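Local coordinates for protein neurotoxin (Clostridium botulinum, PDB 2QN0) that acts as the zinc-dependent light-chain protease of botulinum neurotoxin type C1, probably cutting SNARE proteins of the nerve terminal, at residues A[233-238]-A[352-357]; A[104-109]-A[226-231]; A[239-244]-A[295-300]. One frame throughout, in Å; residues are numbered along the deposited sequence.

Contact 1: A[233-238]-A[352-357]. With ZN (zinc ion), chain B.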
loop_
_atom_site.group_PDB
_atom_site.type_symbol
_atom_site.label_atom_id
_atom_site.label_comp_id
_atom_site.label_asym_id
_atom_site.label_seq_id
_atom_site.Cartn_x
_atom_site.Cartn_y
_atom_site.Cartn_z
ATOM N N HIS A 233 -4.960 -0.787 1.134
ATOM C CA HIS A 233 -5.089 -2.050 0.414
ATOM C C HIS A 233 -4.236 -3.083 1.147
ATOM O O HIS A 233 -4.640 -4.236 1.307
ATOM C CB HIS A 233 -4.598 -1.922 -1.030
ATOM C CG HIS A 233 -5.531 -1.161 -1.918
ATOM N ND1 HIS A 233 -6.863 -1.495 -2.057
ATOM C CD2 HIS A 233 -5.321 -0.101 -2.734
ATOM C CE1 HIS A 233 -7.432 -0.675 -2.923
ATOM N NE2 HIS A 233 -6.517 0.179 -3.348
ATOM N N ALA A 234 -3.055 -2.661 1.599
ATOM C CA ALA A 234 -2.152 -3.562 2.320
ATOM C C ALA A 234 -2.782 -4.033 3.624
ATOM O O ALA A 234 -2.575 -5.176 4.043
ATOM C CB ALA A 234 -0.812 -2.865 2.602
ATOM N N MET A 235 -3.540 -3.154 4.275
ATOM C CA MET A 235 -4.216 -3.526 5.516
ATOM C C MET A 235 -5.242 -4.620 5.225
ATOM O O MET A 235 -5.322 -5.623 5.939
ATOM C CB MET A 235 -4.918 -2.310 6.128
ATOM C CG MET A 235 -3.987 -1.347 6.843
ATOM S SD MET A 235 -3.466 -1.972 8.463
ATOM C CE MET A 235 -4.729 -1.272 9.513
ATOM N N HIS A 236 -6.029 -4.428 4.171
ATOM C CA HIS A 236 -7.036 -5.417 3.805
ATOM C C HIS A 236 -6.359 -6.748 3.487
ATOM O O HIS A 236 -6.847 -7.811 3.882
ATOM C CB HIS A 236 -7.827 -4.939 2.587
ATOM C CG HIS A 236 -8.465 -3.597 2.769
ATOM N ND1 HIS A 236 -8.849 -2.809 1.706
ATOM C CD2 HIS A 236 -8.787 -2.906 3.887
ATOM C CE1 HIS A 236 -9.380 -1.688 2.163
ATOM N NE2 HIS A 236 -9.355 -1.722 3.482
ATOM N N ASN A 237 -5.228 -6.684 2.785
ATOM C CA ASN A 237 -4.480 -7.885 2.406
ATOM C C ASN A 237 -3.860 -8.600 3.604
ATOM O O ASN A 237 -3.843 -9.827 3.660
ATOM C CB ASN A 237 -3.354 -7.545 1.421
ATOM C CG ASN A 237 -3.866 -7.076 0.075
ATOM O OD1 ASN A 237 -4.968 -7.424 -0.338
ATOM N ND2 ASN A 237 -3.049 -6.295 -0.629
ATOM N N LEU A 238 -3.331 -7.828 4.542
ATOM C CA LEU A 238 -2.704 -8.396 5.727
ATOM C C LEU A 238 -3.716 -9.114 6.617
ATOM O O LEU A 238 -3.435 -10.186 7.149
ATOM C CB LEU A 238 -2.015 -7.293 6.532
ATOM C CG LEU A 238 -1.394 -7.714 7.868
ATOM C CD1 LEU A 238 -0.403 -8.862 7.644
ATOM C CD2 LEU A 238 -0.704 -6.511 8.508
ATOM N N ASN A 352 -14.858 -3.068 10.996
ATOM C CA ASN A 352 -15.257 -1.684 10.770
ATOM C C ASN A 352 -14.036 -0.774 10.713
ATOM O O ASN A 352 -13.960 0.121 9.875
ATOM C CB ASN A 352 -16.203 -1.205 11.870
ATOM C CG ASN A 352 -16.681 0.213 11.636
ATOM O OD1 ASN A 352 -16.269 1.143 12.326
ATOM N ND2 ASN A 352 -17.544 0.386 10.643
ATOM N N GLU A 353 -13.083 -1.003 11.610
ATOM C CA GLU A 353 -11.858 -0.207 11.626
ATOM C C GLU A 353 -11.129 -0.315 10.292
ATOM O O GLU A 353 -10.770 0.689 9.677
ATOM C CB GLU A 353 -10.913 -0.699 12.722
ATOM C CG GLU A 353 -11.213 -0.189 14.114
ATOM C CD GLU A 353 -10.318 -0.831 15.153
ATOM O OE1 GLU A 353 -9.132 -1.081 14.839
ATOM O OE2 GLU A 353 -10.796 -1.080 16.280
ATOM N N LEU A 354 -10.913 -1.551 9.857
ATOM C CA LEU A 354 -10.190 -1.831 8.620
ATOM C C LEU A 354 -10.833 -1.331 7.334
ATOM O O LEU A 354 -10.129 -1.045 6.365
ATOM C CB LEU A 354 -9.957 -3.340 8.493
ATOM C CG LEU A 354 -9.155 -3.986 9.624
ATOM C CD1 LEU A 354 -9.107 -5.488 9.418
ATOM C CD2 LEU A 354 -7.742 -3.396 9.648
ATOM N N THR A 355 -12.159 -1.216 7.321
ATOM C CA THR A 355 -12.866 -0.795 6.116
ATOM C C THR A 355 -13.500 0.589 6.133
ATOM O O THR A 355 -13.800 1.140 5.072
ATOM C CB THR A 355 -13.980 -1.802 5.759
ATOM O OG1 THR A 355 -14.891 -1.912 6.861
ATOM C CG2 THR A 355 -13.389 -3.168 5.453
ATOM N N GLN A 356 -13.712 1.153 7.316
ATOM C CA GLN A 356 -14.343 2.462 7.396
ATOM C C GLN A 356 -13.611 3.544 8.180
ATOM O O GLN A 356 -13.942 4.721 8.048
ATOM C CB GLN A 356 -15.776 2.299 7.916
ATOM C CG GLN A 356 -16.638 1.485 6.960
ATOM C CD GLN A 356 -18.116 1.545 7.280
ATOM O OE1 GLN A 356 -18.626 2.575 7.714
ATOM N NE2 GLN A 356 -18.817 0.442 7.046
ATOM N N ILE A 357 -12.621 3.165 8.984
ATOM C CA ILE A 357 -11.860 4.150 9.750
ATOM C C ILE A 357 -10.502 4.408 9.089
ATOM O O ILE A 357 -10.083 5.554 8.928
ATOM C CB ILE A 357 -11.655 3.685 11.200
ATOM C CG1 ILE A 357 -13.018 3.559 11.890
ATOM C CG2 ILE A 357 -10.770 4.678 11.948
ATOM C CD1 ILE A 357 -12.942 3.142 13.345
HETATM ZN ZN ZN B . -6.665 1.826 -4.604
HETATM O O HOH W 1 -4.979 1.931 -5.820
#
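His-236 turns the NE2 edge of its imidazole to the backbone carbonyl of Leu-354. NE2 stands 3.1 Å from Leu-354 O, and the oxygen lies in the ring plane, but the N-H...O angle of 130° marks the hydrogen bond as weak. CD2 of the same edge is 3.4 Å from Leu-354 O, which therefore sees two neighbouring ring atoms at once. Beside this polar touch, Met-235 gives the contact its apolar half: its CE reaches CD2 of Leu-354 at 3.7 Å, the two side chains crossing at about a right angle. Two bends along its chain, the second at chi3 (-91°), hook the methionine's methyl toward the leucine, a shape that this flexible, unbranched residue adopts readily.

The two helical segments run nearly antiparallel, at 159°, their axes 9.9 Å apart at closest approach. Segment 233-238 forms the last turns of helix 223-238, which carries the HExxH motif of zincin-type metalloproteases, and His-233, the motif's second histidine, binds the zinc ion through NE2 at 2.1 Å. His-229, Glu-269 and a water are also ligands. Met-235 and His-236, which face helix 344-357, come two and three residues after His-233.

Further out, Tyr-271 of helix 267-273 packs on both His-236 and Thr-355. The threonine hydroxyl is turned back to Tyr-351 O, one turn earlier in its own helix, where a short polar side chain can satisfy itself within a buried setting. Met-235 is flanked in addition by Leu-106 and Leu-110 of helix 101-112, while Asn-237 bonds Ser-190 through ND2.

Contact 2: A[104-109]-A[226-231]. With ZN (zinc ion), chain B.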
loop_
_atom_site.group_PDB
_atom_site.type_symbol
_atom_site.label_atom_id
_atom_site.label_comp_id
_atom_site.label_asym_id
_atom_site.label_seq_id
_atom_site.Cartn_x
_atom_site.Cartn_y
_atom_site.Cartn_z
ATOM N N GLU A 104 0.247 6.474 12.949
ATOM C CA GLU A 104 1.152 5.685 13.775
ATOM C C GLU A 104 0.560 4.286 13.950
ATOM O O GLU A 104 1.278 3.287 13.902
ATOM C CB GLU A 104 1.342 6.344 15.144
ATOM C CG GLU A 104 2.357 5.630 16.022
ATOM C CD GLU A 104 2.478 6.248 17.401
ATOM O OE1 GLU A 104 2.616 7.486 17.489
ATOM O OE2 GLU A 104 2.441 5.493 18.396
ATOM N N GLU A 105 -0.754 4.216 14.143
ATOM C CA GLU A 105 -1.427 2.930 14.321
ATOM C C GLU A 105 -1.391 2.126 13.023
ATOM O O GLU A 105 -1.192 0.910 13.041
ATOM C CB GLU A 105 -2.876 3.145 14.773
ATOM C CG GLU A 105 -3.648 1.864 15.081
ATOM C CD GLU A 105 -3.008 1.026 16.183
ATOM O OE1 GLU A 105 -2.456 1.611 17.140
ATOM O OE2 GLU A 105 -3.071 -0.220 16.099
ATOM N N LEU A 106 -1.590 2.807 11.897
ATOM C CA LEU A 106 -1.556 2.151 10.591
ATOM C C LEU A 106 -0.185 1.506 10.385
ATOM O O LEU A 106 -0.079 0.334 10.015
ATOM C CB LEU A 106 -1.819 3.178 9.483
ATOM C CG LEU A 106 -1.703 2.711 8.030
ATOM C CD1 LEU A 106 -2.754 1.635 7.740
ATOM C CD2 LEU A 106 -1.891 3.903 7.105
ATOM N N ILE A 107 0.869 2.276 10.637
ATOM C CA ILE A 107 2.228 1.767 10.479
ATOM C C ILE A 107 2.515 0.644 11.475
ATOM O O ILE A 107 3.133 -0.367 11.132
ATOM C CB ILE A 107 3.263 2.903 10.666
ATOM C CG1 ILE A 107 3.082 3.943 9.556
ATOM C CG2 ILE A 107 4.681 2.338 10.631
ATOM C CD1 ILE A 107 3.898 5.218 9.744
ATOM N N TYR A 108 2.061 0.819 12.710
ATOM C CA TYR A 108 2.275 -0.191 13.737
ATOM C C TYR A 108 1.676 -1.529 13.311
ATOM O O TYR A 108 2.336 -2.569 13.367
ATOM C CB TYR A 108 1.636 0.248 15.056
ATOM C CG TYR A 108 1.691 -0.816 16.126
ATOM C CD1 TYR A 108 2.876 -1.088 16.809
ATOM C CD2 TYR A 108 0.570 -1.594 16.418
ATOM C CE1 TYR A 108 2.943 -2.112 17.757
ATOM C CE2 TYR A 108 0.627 -2.618 17.360
ATOM C CZ TYR A 108 1.816 -2.871 18.024
ATOM O OH TYR A 108 1.877 -3.891 18.947
ATOM N N ARG A 109 0.420 -1.508 12.882
ATOM C CA ARG A 109 -0.236 -2.744 12.474
ATOM C C ARG A 109 0.441 -3.409 11.284
ATOM O O ARG A 109 0.730 -4.604 11.315
ATOM C CB ARG A 109 -1.713 -2.479 12.168
ATOM C CG ARG A 109 -2.473 -1.957 13.378
ATOM C CD ARG A 109 -3.969 -1.906 13.140
ATOM N NE ARG A 109 -4.643 -1.225 14.243
ATOM C CZ ARG A 109 -5.959 -1.196 14.419
ATOM N NH1 ARG A 109 -6.762 -1.817 13.566
ATOM N NH2 ARG A 109 -6.472 -0.531 15.447
ATOM N N ILE A 226 -1.671 9.560 -1.152
ATOM C CA ILE A 226 -1.487 8.649 -2.271
ATOM C C ILE A 226 -0.898 7.357 -1.701
ATOM O O ILE A 226 -1.323 6.251 -2.049
ATOM C CB ILE A 226 -0.518 9.246 -3.318
ATOM C CG1 ILE A 226 -1.112 10.535 -3.898
ATOM C CG2 ILE A 226 -0.251 8.233 -4.423
ATOM C CD1 ILE A 226 -0.215 11.234 -4.918
ATOM N N LEU A 227 0.076 7.504 -0.807
ATOM C CA LEU A 227 0.714 6.351 -0.186
ATOM C C LEU A 227 -0.207 5.658 0.825
ATOM O O LEU A 227 -0.348 4.432 0.805
ATOM C CB LEU A 227 2.020 6.779 0.502
ATOM C CG LEU A 227 2.784 5.726 1.314
ATOM C CD1 LEU A 227 3.111 4.518 0.442
ATOM C CD2 LEU A 227 4.070 6.352 1.867
ATOM N N MET A 228 -0.840 6.435 1.698
ATOM C CA MET A 228 -1.733 5.856 2.701
ATOM C C MET A 228 -2.881 5.100 2.042
ATOM O O MET A 228 -3.355 4.100 2.576
ATOM C CB MET A 228 -2.276 6.938 3.633
ATOM C CG MET A 228 -1.227 7.456 4.619
ATOM S SD MET A 228 -1.836 8.737 5.719
ATOM C CE MET A 228 -2.522 7.752 7.049
ATOM N N HIS A 229 -3.327 5.579 0.883
ATOM C CA HIS A 229 -4.399 4.898 0.160
ATOM C C HIS A 229 -3.945 3.468 -0.144
ATOM O O HIS A 229 -4.696 2.512 0.075
ATOM C CB HIS A 229 -4.718 5.633 -1.146
ATOM C CG HIS A 229 -5.679 4.900 -2.032
ATOM N ND1 HIS A 229 -7.003 5.263 -2.155
ATOM C CD2 HIS A 229 -5.508 3.821 -2.831
ATOM C CE1 HIS A 229 -7.606 4.441 -2.996
ATOM N NE2 HIS A 229 -6.721 3.558 -3.420
ATOM N N GLU A 230 -2.717 3.312 -0.640
ATOM C CA GLU A 230 -2.209 1.977 -0.942
ATOM C C GLU A 230 -1.987 1.180 0.343
ATOM O O GLU A 230 -2.161 -0.040 0.359
ATOM C CB GLU A 230 -0.896 2.046 -1.743
ATOM C CG GLU A 230 -1.021 2.662 -3.146
ATOM C CD GLU A 230 -2.144 2.056 -3.984
ATOM O OE1 GLU A 230 -2.290 0.812 -4.009
ATOM O OE2 GLU A 230 -2.875 2.830 -4.635
ATOM N N LEU A 231 -1.602 1.855 1.424
ATOM C CA LEU A 231 -1.400 1.155 2.692
ATOM C C LEU A 231 -2.734 0.561 3.160
ATOM O O LEU A 231 -2.761 -0.426 3.895
ATOM C CB LEU A 231 -0.830 2.100 3.761
ATOM C CG LEU A 231 0.603 2.601 3.504
ATOM C CD1 LEU A 231 1.038 3.513 4.653
ATOM C CD2 LEU A 231 1.562 1.414 3.382
HETATM ZN ZN ZN B . -6.665 1.826 -4.604
HETATM O O HOH W 1 -4.979 1.931 -5.820
#
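Leu-106 sets out from its backbone toward segment 226-231 and makes its closest contacts through the methyl CD2. CD2 lies 3.8 Å from CD1 of Leu-231 and 3.9 Å from CE of Met-228, so it is received by two residues one turn apart. Its CG stands anti to the backbone N (chi1 175°), which carries the branched end out over the gap. Leu-231 also aims toward its partner, and its CB comes within 3.9 Å of Leu-106 CD2. Met-228 starts off at an angle to the gap; its bent end (chi3 87°) brings the terminal methyl to the leucine. Compact branched leucines and a pliable methionine suit this buried, wholly apolar junction.

The far side of helix 226-231 is polar. His-229 points away from Leu-106 and binds the zinc ion through NE2 at 2.1 Å, while ND1 is held by Glu-360 OE1, a second-shell bond that fixes the ring's rotation. Glu-230 folds so that OE2 is 2.6 Å from the zinc-bound water, and OE1 is steadied by Thr-170. This is the position that in HExxH peptidases commonly activates the water, and the geometry is consistent with such a role.

On helix 104-109, Arg-109 NE forms a nearly straight salt bridge (170°) with Glu-105 OE2 at 2.6 Å, the oxygen lying almost in the guanidinium plane and using its anti lone pair. NH2 of Arg-109 makes a further salt bridge to Glu-353 of helix 344-357. Around the leucine-methionine core, Ile-97 of helix 80-97 packs on Met-228 and Ile-107, and Tyr-363 of helix 360-366 on Leu-106 and Met-228.

Contact 3: A[239-244]-A[295-300]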
loop_
_atom_site.group_PDB
_atom_site.type_symbol
_atom_site.label_atom_id
_atom_site.label_comp_id
_atom_site.label_asym_id
_atom_site.label_seq_id
_atom_site.Cartn_x
_atom_site.Cartn_y
_atom_site.Cartn_z
ATOM N N TYR A 239 -4.893 -8.514 6.776
ATOM C CA TYR A 239 -5.929 -9.096 7.624
ATOM C C TYR A 239 -6.856 -10.068 6.898
ATOM O O TYR A 239 -7.831 -10.562 7.471
ATOM C CB TYR A 239 -6.714 -7.977 8.301
ATOM C CG TYR A 239 -5.892 -7.288 9.368
ATOM C CD1 TYR A 239 -5.791 -7.827 10.651
ATOM C CD2 TYR A 239 -5.155 -6.140 9.076
ATOM C CE1 TYR A 239 -4.973 -7.244 11.618
ATOM C CE2 TYR A 239 -4.335 -5.549 10.033
ATOM C CZ TYR A 239 -4.248 -6.105 11.299
ATOM O OH TYR A 239 -3.432 -5.524 12.241
ATOM N N GLY A 240 -6.538 -10.339 5.637
ATOM C CA GLY A 240 -7.304 -11.292 4.851
ATOM C C GLY A 240 -8.743 -10.941 4.538
ATOM O O GLY A 240 -9.595 -11.831 4.442
ATOM N N ILE A 241 -9.023 -9.655 4.362
ATOM C CA ILE A 241 -10.380 -9.230 4.050
ATOM C C ILE A 241 -10.488 -8.516 2.705
ATOM O O ILE A 241 -11.457 -7.797 2.451
ATOM C CB ILE A 241 -10.947 -8.310 5.151
ATOM C CG1 ILE A 241 -10.095 -7.042 5.273
ATOM C CG2 ILE A 241 -10.981 -9.062 6.474
ATOM C CD1 ILE A 241 -10.740 -5.952 6.097
ATOM N N ALA A 242 -9.497 -8.714 1.840
ATOM C CA ALA A 242 -9.517 -8.084 0.520
ATOM C C ALA A 242 -10.715 -8.585 -0.284
ATOM O O ALA A 242 -11.071 -9.763 -0.213
ATOM C CB ALA A 242 -8.219 -8.392 -0.232
ATOM N N ILE A 243 -11.340 -7.686 -1.037
ATOM C CA ILE A 243 -12.490 -8.048 -1.867
ATOM C C ILE A 243 -11.974 -8.361 -3.267
ATOM O O ILE A 243 -11.182 -7.599 -3.821
ATOM C CB ILE A 243 -13.501 -6.883 -1.979
ATOM C CG1 ILE A 243 -13.910 -6.397 -0.585
ATOM C CG2 ILE A 243 -14.724 -7.332 -2.782
ATOM C CD1 ILE A 243 -14.648 -7.417 0.237
ATOM N N PRO A 244 -12.407 -9.488 -3.856
ATOM C CA PRO A 244 -11.952 -9.854 -5.201
ATOM C C PRO A 244 -12.168 -8.712 -6.193
ATOM O O PRO A 244 -13.163 -7.989 -6.112
ATOM C CB PRO A 244 -12.799 -11.082 -5.528
ATOM C CG PRO A 244 -13.011 -11.702 -4.187
ATOM C CD PRO A 244 -13.338 -10.502 -3.329
ATOM N N ASP A 295 -16.436 -15.969 8.493
ATOM C CA ASP A 295 -16.331 -17.419 8.332
ATOM C C ASP A 295 -14.886 -17.833 8.106
ATOM O O ASP A 295 -14.451 -18.878 8.592
ATOM C CB ASP A 295 -17.189 -17.922 7.167
ATOM C CG ASP A 295 -18.669 -17.943 7.501
ATOM O OD1 ASP A 295 -19.013 -18.251 8.662
ATOM O OD2 ASP A 295 -19.489 -17.670 6.597
ATOM N N TYR A 296 -14.138 -17.024 7.359
ATOM C CA TYR A 296 -12.734 -17.338 7.124
ATOM C C TYR A 296 -11.971 -17.218 8.441
ATOM O O TYR A 296 -11.030 -17.971 8.691
ATOM C CB TYR A 296 -12.130 -16.397 6.073
ATOM C CG TYR A 296 -12.462 -16.772 4.644
ATOM C CD1 TYR A 296 -12.151 -18.036 4.143
ATOM C CD2 TYR A 296 -13.054 -15.850 3.781
ATOM C CE1 TYR A 296 -12.422 -18.372 2.813
ATOM C CE2 TYR A 296 -13.327 -16.173 2.453
ATOM C CZ TYR A 296 -13.009 -17.432 1.975
ATOM O OH TYR A 296 -13.273 -17.750 0.662
ATOM N N TYR A 297 -12.379 -16.272 9.283
ATOM C CA TYR A 297 -11.730 -16.085 10.578
ATOM C C TYR A 297 -12.020 -17.276 11.486
ATOM O O TYR A 297 -11.158 -17.707 12.249
ATOM C CB TYR A 297 -12.209 -14.788 11.245
ATOM C CG TYR A 297 -11.408 -13.555 10.861
ATOM C CD1 TYR A 297 -10.869 -13.417 9.577
ATOM C CD2 TYR A 297 -11.196 -12.525 11.780
ATOM C CE1 TYR A 297 -10.131 -12.279 9.221
ATOM C CE2 TYR A 297 -10.466 -11.381 11.431
ATOM C CZ TYR A 297 -9.939 -11.269 10.153
ATOM O OH TYR A 297 -9.223 -10.143 9.810
ATOM N N ARG A 298 -13.236 -17.809 11.408
ATOM C CA ARG A 298 -13.593 -18.962 12.226
ATOM C C ARG A 298 -12.735 -20.148 11.814
ATOM O O ARG A 298 -12.302 -20.934 12.658
ATOM C CB ARG A 298 -15.078 -19.306 12.058
ATOM C CG ARG A 298 -16.016 -18.300 12.704
ATOM C CD ARG A 298 -17.476 -18.667 12.457
ATOM N NE ARG A 298 -18.391 -17.665 13.001
ATOM C CZ ARG A 298 -18.573 -17.438 14.298
ATOM N NH1 ARG A 298 -17.905 -18.143 15.203
ATOM N NH2 ARG A 298 -19.424 -16.499 14.692
ATOM N N SER A 299 -12.490 -20.278 10.514
ATOM C CA SER A 299 -11.665 -21.369 10.014
ATOM C C SER A 299 -10.229 -21.211 10.527
ATOM O O SER A 299 -9.552 -22.200 10.809
ATOM C CB SER A 299 -11.683 -21.390 8.485
ATOM O OG SER A 299 -10.935 -22.484 7.984
ATOM N N ILE A 300 -9.771 -19.966 10.645
ATOM C CA ILE A 300 -8.422 -19.693 11.148
ATOM C C ILE A 300 -8.344 -20.085 12.626
ATOM O O ILE A 300 -7.369 -20.695 13.063
ATOM C CB ILE A 300 -8.053 -18.189 11.011
ATOM C CG1 ILE A 300 -7.894 -17.817 9.535
ATOM C CG2 ILE A 300 -6.775 -17.885 11.792
ATOM C CD1 ILE A 300 -6.805 -18.568 8.827
#
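Tyr-297 carries its CG anti to its own carbonyl carbon (chi1 -88°), and this sends the phenol from helix 295-300 across to the backbone of Tyr-239. In Ile-241 the first torsion of 61° instead puts CG1 between the backbone N and the carbonyl carbon, and CG2 turns to the phenol hydroxyl. The central bond runs from Tyr-297 OH to Tyr-239 O at 2.8 Å. It lies in the carbonyl plane on a lone pair, with a C=O...O angle of 137°, and the acceptor sits at the edge of the Tyr-297 ring, near its plane. A tyrosine fits because its rigid ring spans the gap between the chain segments and ends in a donor.

The hydroxyl is also lined by carbon: Tyr-239 CB is 3.6 Å from Tyr-297 OH, and Ile-241 CG2 is 3.9 Å from it. The phenol of Tyr-239 itself leads away and bonds Asp-113. Tyr-330 and Phe-347 each meet the Tyr-297 ring edge-to-face, an aromatic setting that should limit its movement, while Ile-241 is packed against Tyr-351 and Leu-354 of helix 344-357.

Between Tyr-239 and Ile-241, Gly-240 takes a positive phi, a conformation that glycine, lacking a side chain, adopts with little strain. Two backbone bonds back into the last turn make this a Schellman motif, the classic C-terminal helix cap. Here it ends the zinc-binding helix 223-238, and the carbonyl of the residue just before the glycine is the one that Tyr-297 holds.

Overall arrangement
From the N terminus, contact 2 closes first, joining helix 101-112 to the early part of helix 223-238 across an intervening stretch with far more strand than helix. Contact 1 opens only afterwards, on the last turns of that helix, and closes a second long loop at helix 344-357. Contact 3 is nested inside this loop: it begins just past the helix end and ties the exit loop to helix 283-304. Contacts 1 and 2 thus follow in series, share helix 223-238 and both reach the zinc ion, whereas contact 3 lies farther out. Together they connect the metal-binding helix, along its length and at its C-terminal end, to three other helices of the protease.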